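Local coordinates for fungal protease inhibitor-1 (Antheraea mylitta, PDB 3BT4), which inhibits trypsin, chymotrypsin and proteases of the fungi Aspergillus oryzae and Rhizopus oryzae, at residues T28-H33 against V44-E49. Residues are numbered along the deposited sequence; the frame is centred on the assembly and turned at random.
Sequences TYRANH and VTLLRE
T28 and V44 form an antiparallel hydrogen-bonded pair, T28 N giving its hydrogen to V44 O at 3.1 Å and V44 N to T28 O at 2.8 Å, the latter nearly straight at 169°; it is the one bridge between short strands set at 107°, and R30 carries the ladder on to A42. V44, beta-branched and buried, suits the junction because its two methyls serve different neighbours. CG1 lies over the centre of the H33 imidazole, a CH-pi contact 3.5 Å from the ring centroid. H33 reaches it with CG anti to its backbone N (chi1 -167°), while its NE2 bonds to the carbonyl of P64. CG2 of V44 packs 3.7 Å from R30 CG and lies over one face of the guanidinium, near NE. R30 thus combines a greasy stem with a charged end: NH2 lies 3.6 Å from L46 CD2 and salt-bridges to OE2 of E70. Cut back to an alanine, this position would probably strip V44 CG2 and L46 CD2 of their cover from R30 and leave E70 without the R30 charge. T28, polar and exposed, just touches V44 CG2 with OG1. Strand 28-30 is thereby joined as an edge strand to the central strand 40-47 of a small mixed beta-sheet in this disulfide-rich inhibitor.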
loop_
_atom_site.group_PDB
_atom_site.type_symbol
_atom_site.label_atom_id
_atom_site.label_comp_id
_atom_site.label_asym_id
_atom_site.label_seq_id
_atom_site.Cartn_x
_atom_site.Cartn_y
_atom_site.Cartn_z
ATOM N N THR A 28 10.089 -0.832 -5.591
ATOM C CA THR A 28 9.491 -0.224 -6.794
ATOM C C THR A 28 8.522 0.909 -6.436
ATOM O O THR A 28 7.873 0.890 -5.385
ATOM C CB THR A 28 8.787 -1.250 -7.722
ATOM O OG1 THR A 28 7.668 -1.830 -7.044
ATOM C CG2 THR A 28 9.741 -2.357 -8.160
ATOM N N TYR A 29 8.445 1.896 -7.323
ATOM C CA TYR A 29 7.623 3.074 -7.105
ATOM C C TYR A 29 6.157 2.772 -7.308
ATOM O O TYR A 29 5.784 2.100 -8.270
ATOM C CB TYR A 29 8.017 4.157 -8.090
ATOM C CG TYR A 29 7.203 5.420 -7.987
ATOM C CD1 TYR A 29 7.376 6.297 -6.922
ATOM C CD2 TYR A 29 6.259 5.735 -8.959
ATOM C CE1 TYR A 29 6.653 7.477 -6.848
ATOM C CE2 TYR A 29 5.516 6.913 -8.884
ATOM C CZ TYR A 29 5.719 7.774 -7.830
ATOM O OH TYR A 29 4.988 8.939 -7.755
ATOM N N ARG A 30 5.338 3.284 -6.394
ATOM C CA ARG A 30 3.895 3.305 -6.563
ATOM C C ARG A 30 3.440 4.721 -6.286
ATOM O O ARG A 30 3.763 5.272 -5.250
ATOM C CB ARG A 30 3.200 2.359 -5.581
ATOM C CG ARG A 30 3.604 0.902 -5.717
ATOM C CD ARG A 30 2.415 0.013 -5.551
ATOM N NE ARG A 30 2.674 -1.367 -5.961
ATOM C CZ ARG A 30 1.936 -2.405 -5.564
ATOM N NH1 ARG A 30 0.904 -2.213 -4.747
ATOM N NH2 ARG A 30 2.231 -3.632 -5.976
ATOM N N ALA A 31 2.658 5.283 -7.202
ATOM C CA ALA A 31 2.205 6.660 -7.088
ATOM C C ALA A 31 1.301 6.904 -5.877
ATOM O O ALA A 31 1.301 7.997 -5.300
ATOM C CB ALA A 31 1.493 7.072 -8.379
ATOM N N ASN A 32 0.523 5.899 -5.498
ATOM C CA ASN A 32 -0.462 6.042 -4.413
ATOM C C ASN A 32 -0.432 4.834 -3.494
ATOM O O ASN A 32 -1.018 3.806 -3.815
ATOM C CB ASN A 32 -1.872 6.206 -4.996
ATOM C CG ASN A 32 -2.028 7.492 -5.798
ATOM O OD1 ASN A 32 -2.331 8.538 -5.241
ATOM N ND2 ASN A 32 -1.822 7.413 -7.095
ATOM N N HIS A 33 0.276 4.956 -2.367
ATOM C CA HIS A 33 0.486 3.819 -1.453
ATOM C C HIS A 33 0.365 4.194 0.012
ATOM O O HIS A 33 -0.306 3.499 0.763
ATOM C CB HIS A 33 1.842 3.115 -1.695
ATOM C CG HIS A 33 1.957 1.783 -1.000
ATOM N ND1 HIS A 33 1.359 0.637 -1.483
ATOM C CD2 HIS A 33 2.573 1.424 0.151
ATOM C CE1 HIS A 33 1.592 -0.368 -0.655
ATOM N NE2 HIS A 33 2.321 0.085 0.346
ATOM N N VAL A 44 7.894 0.362 -2.610
ATOM C CA VAL A 44 7.324 -0.819 -1.954
ATOM C C VAL A 44 8.110 -2.121 -2.180
ATOM O O VAL A 44 8.778 -2.310 -3.197
ATOM C CB VAL A 44 5.815 -0.993 -2.289
ATOM C CG1 VAL A 44 5.080 0.329 -2.071
ATOM C CG2 VAL A 44 5.614 -1.459 -3.698
ATOM N N THR A 45 8.022 -2.998 -1.185
ATOM C CA THR A 45 8.550 -4.347 -1.253
ATOM C C THR A 45 7.388 -5.333 -1.415
ATOM O O THR A 45 6.353 -5.189 -0.783
ATOM C CB THR A 45 9.374 -4.630 0.024
ATOM O OG1 THR A 45 10.545 -3.801 -0.008
ATOM C CG2 THR A 45 9.789 -6.118 0.152
ATOM N N LEU A 46 7.548 -6.337 -2.277
ATOM C CA LEU A 46 6.484 -7.339 -2.423
ATOM C C LEU A 46 6.803 -8.660 -1.743
ATOM O O LEU A 46 7.957 -9.126 -1.745
ATOM C CB LEU A 46 6.079 -7.552 -3.891
ATOM C CG LEU A 46 5.626 -6.318 -4.690
ATOM C CD1 LEU A 46 5.297 -6.685 -6.126
ATOM C CD2 LEU A 46 4.450 -5.597 -4.022
ATOM N N LEU A 47 5.758 -9.250 -1.161
ATOM C CA LEU A 47 5.874 -10.481 -0.388
ATOM C C LEU A 47 5.186 -11.650 -1.071
ATOM O O LEU A 47 4.194 -11.487 -1.783
ATOM C CB LEU A 47 5.308 -10.280 1.016
ATOM C CG LEU A 47 5.724 -9.014 1.780
ATOM C CD1 LEU A 47 4.749 -8.765 2.880
ATOM C CD2 LEU A 47 7.125 -9.087 2.332
ATOM N N ARG A 48 5.744 -12.833 -0.846
ATOM C CA ARG A 48 5.258 -14.063 -1.432
ATOM C C ARG A 48 4.137 -14.694 -0.604
ATOM O O ARG A 48 3.950 -14.368 0.567
ATOM C CB ARG A 48 6.411 -15.067 -1.545
ATOM C CG ARG A 48 7.639 -14.597 -2.306
ATOM C CD ARG A 48 7.374 -14.594 -3.772
ATOM N NE ARG A 48 8.603 -14.663 -4.560
ATOM C CZ ARG A 48 9.185 -15.804 -4.931
ATOM N NH1 ARG A 48 8.664 -16.974 -4.567
ATOM N NH2 ARG A 48 10.282 -15.768 -5.674
ATOM N N GLU A 49 3.427 -15.638 -1.216
ATOM C CA GLU A 49 2.409 -16.416 -0.527
ATOM C C GLU A 49 2.954 -17.098 0.731
ATOM O O GLU A 49 4.010 -17.731 0.695
ATOM C CB GLU A 49 1.819 -17.462 -1.475
ATOM C CG GLU A 49 0.625 -18.179 -0.883
ATOM C CD GLU A 49 -0.070 -19.129 -1.858
ATOM O OE1 GLU A 49 0.499 -19.442 -2.936
ATOM O OE2 GLU A 49 -1.186 -19.574 -1.518
#